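Local structure of putative rRNA methylase (Clostridium thermocellum ATCC 27405, 3EEY) at residues S123-L128 and G133-V138; K152-L157 and V167-F172. The protein binds S-adenosylmethionine and probably acts as a methyltransferase, with ribosomal RNA as its presumed substrate. One frame throughout, in Å; residues are numbered along the deposited sequence. Where two conformers were deposited one is given.

Contact 1: S123-L128 and G133-V138; sequences SKAMEL and GIITVV
I135 meets the helix chiefly with its CD1 methyl, which lies in the corner formed by A125 and M126. CD1 of I135 is 3.9 Å from CB of A125. It comes slightly closer to CG of M126, at 3.7 Å, where the two side chains run at about a right angle to each other. The backbone N of M126 is 3.8 Å from the same CD1, so the methyl rests against the helix backbone as well. The torsions explain the reach: CG1 lies anti to the carbonyl carbon (chi1 -63°), which aims that branch at the helix, and a nearly extended chi2, 153°, carries CD1 out to it. In this Rossmann-like methyltransferase fold, helix 115-128 leads, through a short turn that includes strand 129-130, into strand 133-139, and the end of the helix packs on the sheet strand soon after it, with CA atoms of A125 and I135 7.6 Å apart. Further out, F99 and I185 on the two adjoining strands touch I135, V97 supports A125, and I185 also backs M126. The backbone oxygen of M126 accepts a hydrogen bond from NZ of K187, and the backbone of I135 pairs with that of I185.

Contact 2: K152-L157 and V167-F172; sequences KVLEFL and VQRTDF
V167 meets L157 at the C-terminal end of helix 148-157 through both of its methyl groups. Both face the carbonyl O of L157, CG2 of V167 being the nearer at 3.9 Å from that oxygen. CG1 of V167 also reaches CB of L157, at 4.1 Å, so the valine touches the root of the leucine and its carbonyl rather than the branched end. The torsion at V167 sets this up, with CG1 anti to the backbone N (chi1 -177°) and CG2 anti to the carbonyl carbon. Here the backbones come nearest, the CA atoms of L157 and V167 being 7.2 Å apart.

Q168 points to the other face of the sheet, where its NE2 is hydrogen-bonded to OH of Y15 on helix 8-19. The strand belongs to the antiparallel end of a Rossmann-like methyltransferase sheet: 165-172 is the outermost strand of the chain, and helix 148-157 covers one of its faces.

R169 returns to the helix side, one helical turn back from L157, where its CA is 9.0 Å from that of L154. What it offers L154 is aliphatic: CD of R169 stands 4.4 Å from CD2 of L154, a loose approach compared with that of V167. The arginine chain starts out extended, with CG anti to the backbone N (chi1 -172°), and the bend at chi3, 46°, turns it so that the guanidinium passes beside the leucine. Residues 168-172 pair antiparallel with a strand of the second subunit, continuing the sheet across the interface, and there NH2 of R169 forms a salt bridge with OD2 of D171 of the second subunit, while D171 of this chain receives the reciprocal bridge from R169 of that subunit.

Contacts 1 and 2 each set a helix on the same face of one sheet, in series along the chain, with centres about 13 Å apart. Contact 1 lies deep in the chain and is wholly apolar; A125 is about 8 Å, side chain to side chain, from the S-adenosylmethionine-binding H83. Contact 2, at the edge strand, is buried too but lies away from that site, and its apolar packing is joined to charges shared with the second subunit. The two helices also meet directly: CE of M126 is 3.7 Å from CE2 of F156, and CZ of F156 is 3.8 Å from OG of S123. Strand 181-187 lies between the two contact strands.

Contact 1: S123-L128 and G133-V138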
loop_
_atom_site.group_PDB
_atom_site.type_symbol
_atom_site.label_atom_id
_atom_site.label_comp_id
_atom_site.label_asym_id
_atom_site.label_seq_id
_atom_site.Cartn_x
_atom_site.Cartn_y
_atom_site.Cartn_z
ATOM N N SER A 123 -1.128 -14.863 -15.274
ATOM C CA SER A 123 -1.691 -14.547 -16.600
ATOM C C SER A 123 -3.125 -15.048 -16.738
ATOM O O SER A 123 -3.986 -14.331 -17.252
ATOM C CB SER A 123 -0.853 -15.159 -17.725
ATOM O OG SER A 123 0.529 -15.092 -17.425
ATOM N N LYS A 124 -3.361 -16.280 -16.281
ATOM C CA LYS A 124 -4.682 -16.908 -16.334
ATOM C C LYS A 124 -5.671 -16.156 -15.456
ATOM O O LYS A 124 -6.803 -15.897 -15.871
ATOM C CB LYS A 124 -4.617 -18.388 -15.911
ATOM C CG LYS A 124 -3.775 -19.319 -16.799
ATOM C CD LYS A 124 -4.023 -19.099 -18.293
ATOM C CE LYS A 124 -3.532 -20.250 -19.173
ATOM N NZ LYS A 124 -2.499 -21.126 -18.550
ATOM N N ALA A 125 -5.233 -15.802 -14.251
ATOM C CA ALA A 125 -6.049 -15.035 -13.318
ATOM C C ALA A 125 -6.371 -13.651 -13.867
ATOM O O ALA A 125 -7.497 -13.180 -13.719
ATOM C CB ALA A 125 -5.363 -14.926 -11.970
ATOM N N MET A 126 -5.381 -13.005 -14.495
ATOM C CA MET A 126 -5.582 -11.683 -15.108
ATOM C C MET A 126 -6.592 -11.727 -16.262
ATOM O O MET A 126 -7.380 -10.799 -16.420
ATOM C CB MET A 126 -4.251 -11.044 -15.544
ATOM C CG MET A 126 -3.516 -10.269 -14.441
ATOM S SD MET A 126 -1.999 -9.375 -14.898
ATOM C CE MET A 126 -0.822 -10.713 -14.918
ATOM N N GLU A 127 -6.567 -12.804 -17.051
ATOM C CA GLU A 127 -7.554 -13.028 -18.112
ATOM C C GLU A 127 -8.956 -13.252 -17.542
ATOM O O GLU A 127 -9.937 -12.707 -18.049
ATOM C CB GLU A 127 -7.145 -14.225 -18.978
ATOM C CG GLU A 127 -6.155 -13.891 -20.093
ATOM C CD GLU A 127 -5.321 -15.084 -20.540
ATOM O OE1 GLU A 127 -5.801 -16.240 -20.445
ATOM O OE2 GLU A 127 -4.175 -14.858 -20.995
ATOM N N LEU A 128 -9.033 -14.059 -16.482
ATOM C CA LEU A 128 -10.301 -14.434 -15.846
ATOM C C LEU A 128 -10.972 -13.324 -15.048
ATOM O O LEU A 128 -12.164 -13.409 -14.772
ATOM C CB LEU A 128 -10.099 -15.665 -14.950
ATOM C CG LEU A 128 -10.088 -17.048 -15.612
ATOM C CD1 LEU A 128 -9.612 -18.108 -14.640
ATOM C CD2 LEU A 128 -11.470 -17.407 -16.158
ATOM N N GLY A 133 -11.906 -5.965 -10.861
ATOM C CA GLY A 133 -11.558 -7.110 -10.019
ATOM C C GLY A 133 -10.130 -7.027 -9.520
ATOM O O GLY A 133 -9.358 -6.240 -10.037
ATOM N N ILE A 134 -9.775 -7.846 -8.527
ATOM C CA ILE A 134 -8.466 -7.739 -7.862
ATOM C C ILE A 134 -7.745 -9.073 -7.711
ATOM O O ILE A 134 -8.366 -10.097 -7.495
ATOM C CB ILE A 134 -8.579 -6.982 -6.492
ATOM C CG1 ILE A 134 -7.200 -6.623 -5.932
ATOM C CG2 ILE A 134 -9.371 -7.797 -5.445
ATOM C CD1 ILE A 134 -7.013 -5.173 -5.601
ATOM N N ILE A 135 -6.431 -9.057 -7.872
ATOM C CA ILE A 135 -5.582 -10.173 -7.479
ATOM C C ILE A 135 -4.684 -9.646 -6.376
ATOM O O ILE A 135 -4.091 -8.582 -6.526
ATOM C CB ILE A 135 -4.703 -10.687 -8.649
ATOM C CG1 ILE A 135 -5.578 -11.235 -9.774
ATOM C CG2 ILE A 135 -3.709 -11.773 -8.172
ATOM C CD1 ILE A 135 -4.945 -11.165 -11.148
ATOM N N THR A 136 -4.601 -10.375 -5.262
ATOM C CA THR A 136 -3.590 -10.089 -4.251
ATOM C C THR A 136 -2.532 -11.195 -4.247
ATOM O O THR A 136 -2.856 -12.367 -4.380
ATOM C CB THR A 136 -4.196 -9.921 -2.843
ATOM O OG1 THR A 136 -4.795 -11.152 -2.434
ATOM C CG2 THR A 136 -5.243 -8.811 -2.830
ATOM N N VAL A 137 -1.269 -10.800 -4.140
ATOM C CA VAL A 137 -0.138 -11.730 -4.109
ATOM C C VAL A 137 0.720 -11.405 -2.882
ATOM O O VAL A 137 1.376 -10.361 -2.825
ATOM C CB VAL A 137 0.729 -11.628 -5.402
ATOM C CG1 VAL A 137 1.735 -12.766 -5.482
ATOM C CG2 VAL A 137 -0.138 -11.611 -6.646
ATOM N N VAL A 138 0.684 -12.277 -1.875
ATOM C CA VAL A 138 1.599 -12.151 -0.747
ATOM C C VAL A 138 2.847 -12.973 -1.094
ATOM O O VAL A 138 2.768 -14.179 -1.283
ATOM C CB VAL A 138 0.960 -12.598 0.596
ATOM C CG1 VAL A 138 1.924 -12.379 1.752
ATOM C CG2 VAL A 138 -0.321 -11.824 0.862
#

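Contact 2: K152-L157 and V167-F172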
loop_
_atom_site.group_PDB
_atom_site.type_symbol
_atom_site.label_atom_id
_atom_site.label_comp_id
_atom_site.label_asym_id
_atom_site.label_seq_id
_atom_site.Cartn_x
_atom_site.Cartn_y
_atom_site.Cartn_z
ATOM N N LYS A 152 11.618 -12.941 -10.142
ATOM C CA LYS A 152 10.991 -13.197 -11.432
ATOM C C LYS A 152 9.535 -12.737 -11.518
ATOM O O LYS A 152 9.154 -12.129 -12.520
ATOM C CB LYS A 152 11.134 -14.669 -11.841
ATOM C CG LYS A 152 12.557 -15.058 -12.178
ATOM C CD LYS A 152 12.691 -16.523 -12.553
ATOM C CE LYS A 152 14.158 -16.884 -12.789
ATOM N NZ LYS A 152 14.350 -18.347 -13.008
ATOM N N VAL A 153 8.737 -13.018 -10.478
ATOM C CA VAL A 153 7.337 -12.590 -10.430
ATOM C C VAL A 153 7.208 -11.067 -10.538
ATOM O O VAL A 153 6.391 -10.559 -11.316
ATOM C CB VAL A 153 6.599 -13.116 -9.153
ATOM C CG1 VAL A 153 5.266 -12.425 -8.960
ATOM C CG2 VAL A 153 6.383 -14.619 -9.236
ATOM N N LEU A 154 8.024 -10.354 -9.767
ATOM C CA LEU A 154 8.066 -8.899 -9.812
ATOM C C LEU A 154 8.542 -8.349 -11.159
ATOM O O LEU A 154 7.996 -7.361 -11.649
ATOM C CB LEU A 154 8.909 -8.333 -8.656
ATOM C CG LEU A 154 8.305 -8.406 -7.242
ATOM C CD1 LEU A 154 9.309 -7.990 -6.169
ATOM C CD2 LEU A 154 7.036 -7.573 -7.109
ATOM N N GLU A 155 9.529 -9.005 -11.763
ATOM C CA GLU A 155 10.009 -8.619 -13.096
ATOM C C GLU A 155 8.932 -8.823 -14.158
ATOM O O GLU A 155 8.791 -8.001 -15.061
ATOM C CB GLU A 155 11.286 -9.380 -13.473
ATOM C CG GLU A 155 12.064 -8.731 -14.606
ATOM C CD GLU A 155 13.099 -9.654 -15.226
ATOM O OE1 GLU A 155 13.347 -10.747 -14.672
ATOM O OE2 GLU A 155 13.665 -9.284 -16.276
ATOM N N PHE A 156 8.175 -9.911 -14.038
ATOM C CA PHE A 156 7.012 -10.138 -14.888
ATOM C C PHE A 156 5.934 -9.069 -14.700
ATOM O O PHE A 156 5.392 -8.544 -15.677
ATOM C CB PHE A 156 6.412 -11.539 -14.659
ATOM C CG PHE A 156 5.031 -11.713 -15.255
ATOM C CD1 PHE A 156 4.856 -11.796 -16.638
ATOM C CD2 PHE A 156 3.906 -11.789 -14.432
ATOM C CE1 PHE A 156 3.591 -11.949 -17.196
ATOM C CE2 PHE A 156 2.629 -11.934 -14.973
ATOM C CZ PHE A 156 2.469 -12.019 -16.360
ATOM N N LEU A 157 5.616 -8.765 -13.445
ATOM C CA LEU A 157 4.533 -7.830 -13.117
ATOM C C LEU A 157 4.828 -6.361 -13.421
ATOM O O LEU A 157 3.895 -5.585 -13.637
ATOM C CB LEU A 157 4.094 -7.993 -11.670
ATOM C CG LEU A 157 3.340 -9.289 -11.365
ATOM C CD1 LEU A 157 3.110 -9.400 -9.877
ATOM C CD2 LEU A 157 2.028 -9.375 -12.123
ATOM N N VAL A 167 -0.788 -2.191 -10.913
ATOM C CA VAL A 167 0.021 -3.122 -10.127
ATOM C C VAL A 167 0.705 -2.339 -8.996
ATOM O O VAL A 167 1.563 -1.496 -9.226
ATOM C CB VAL A 167 1.052 -3.917 -10.991
ATOM C CG1 VAL A 167 1.817 -4.926 -10.131
ATOM C CG2 VAL A 167 0.363 -4.645 -12.150
ATOM N N GLN A 168 0.293 -2.617 -7.770
ATOM C CA GLN A 168 0.775 -1.886 -6.626
ATOM C C GLN A 168 1.546 -2.803 -5.694
ATOM O O GLN A 168 1.025 -3.816 -5.246
ATOM C CB GLN A 168 -0.393 -1.254 -5.894
ATOM C CG GLN A 168 -0.017 -0.426 -4.704
ATOM C CD GLN A 168 -1.171 -0.285 -3.734
ATOM O OE1 GLN A 168 -1.862 0.726 -3.720
ATOM N NE2 GLN A 168 -1.396 -1.316 -2.932
ATOM N N ARG A 169 2.793 -2.439 -5.412
ATOM C CA ARG A 169 3.602 -3.155 -4.448
ATOM C C ARG A 169 3.641 -2.432 -3.095
ATOM O O ARG A 169 3.813 -1.224 -3.037
ATOM C CB ARG A 169 5.011 -3.348 -4.979
ATOM C CG ARG A 169 5.851 -4.265 -4.096
ATOM C CD ARG A 169 7.327 -4.161 -4.402
ATOM N NE ARG A 169 7.805 -2.783 -4.535
ATOM C CZ ARG A 169 8.941 -2.447 -5.147
ATOM N NH1 ARG A 169 9.717 -3.388 -5.673
ATOM N NH2 ARG A 169 9.306 -1.179 -5.236
ATOM N N THR A 170 3.465 -3.191 -2.019
ATOM C CA THR A 170 3.546 -2.677 -0.669
ATOM C C THR A 170 4.687 -3.415 0.037
ATOM O O THR A 170 4.789 -4.632 -0.052
ATOM C CB THR A 170 2.192 -2.840 0.072
ATOM O OG1 THR A 170 1.174 -2.128 -0.643
ATOM C CG2 THR A 170 2.263 -2.290 1.483
ATOM N N ASP A 171 5.535 -2.662 0.728
ATOM C CA ASP A 171 6.829 -3.138 1.166
ATOM C C ASP A 171 7.199 -2.451 2.478
ATOM O O ASP A 171 7.054 -1.242 2.605
ATOM C CB ASP A 171 7.862 -2.793 0.087
ATOM C CG ASP A 171 9.101 -3.661 0.149
ATOM O OD1 ASP A 171 9.191 -4.545 1.034
ATOM O OD2 ASP A 171 9.991 -3.451 -0.703
ATOM N N PHE A 172 7.675 -3.233 3.444
ATOM C CA PHE A 172 8.154 -2.703 4.716
ATOM C C PHE A 172 9.665 -2.640 4.702
ATOM O O PHE A 172 10.341 -3.646 4.858
ATOM C CB PHE A 172 7.609 -3.523 5.882
ATOM C CG PHE A 172 6.106 -3.542 5.923
ATOM C CD1 PHE A 172 5.398 -2.494 6.511
ATOM C CD2 PHE A 172 5.395 -4.581 5.321
ATOM C CE1 PHE A 172 3.990 -2.491 6.528
ATOM C CE2 PHE A 172 3.990 -4.579 5.317
ATOM C CZ PHE A 172 3.297 -3.540 5.920
#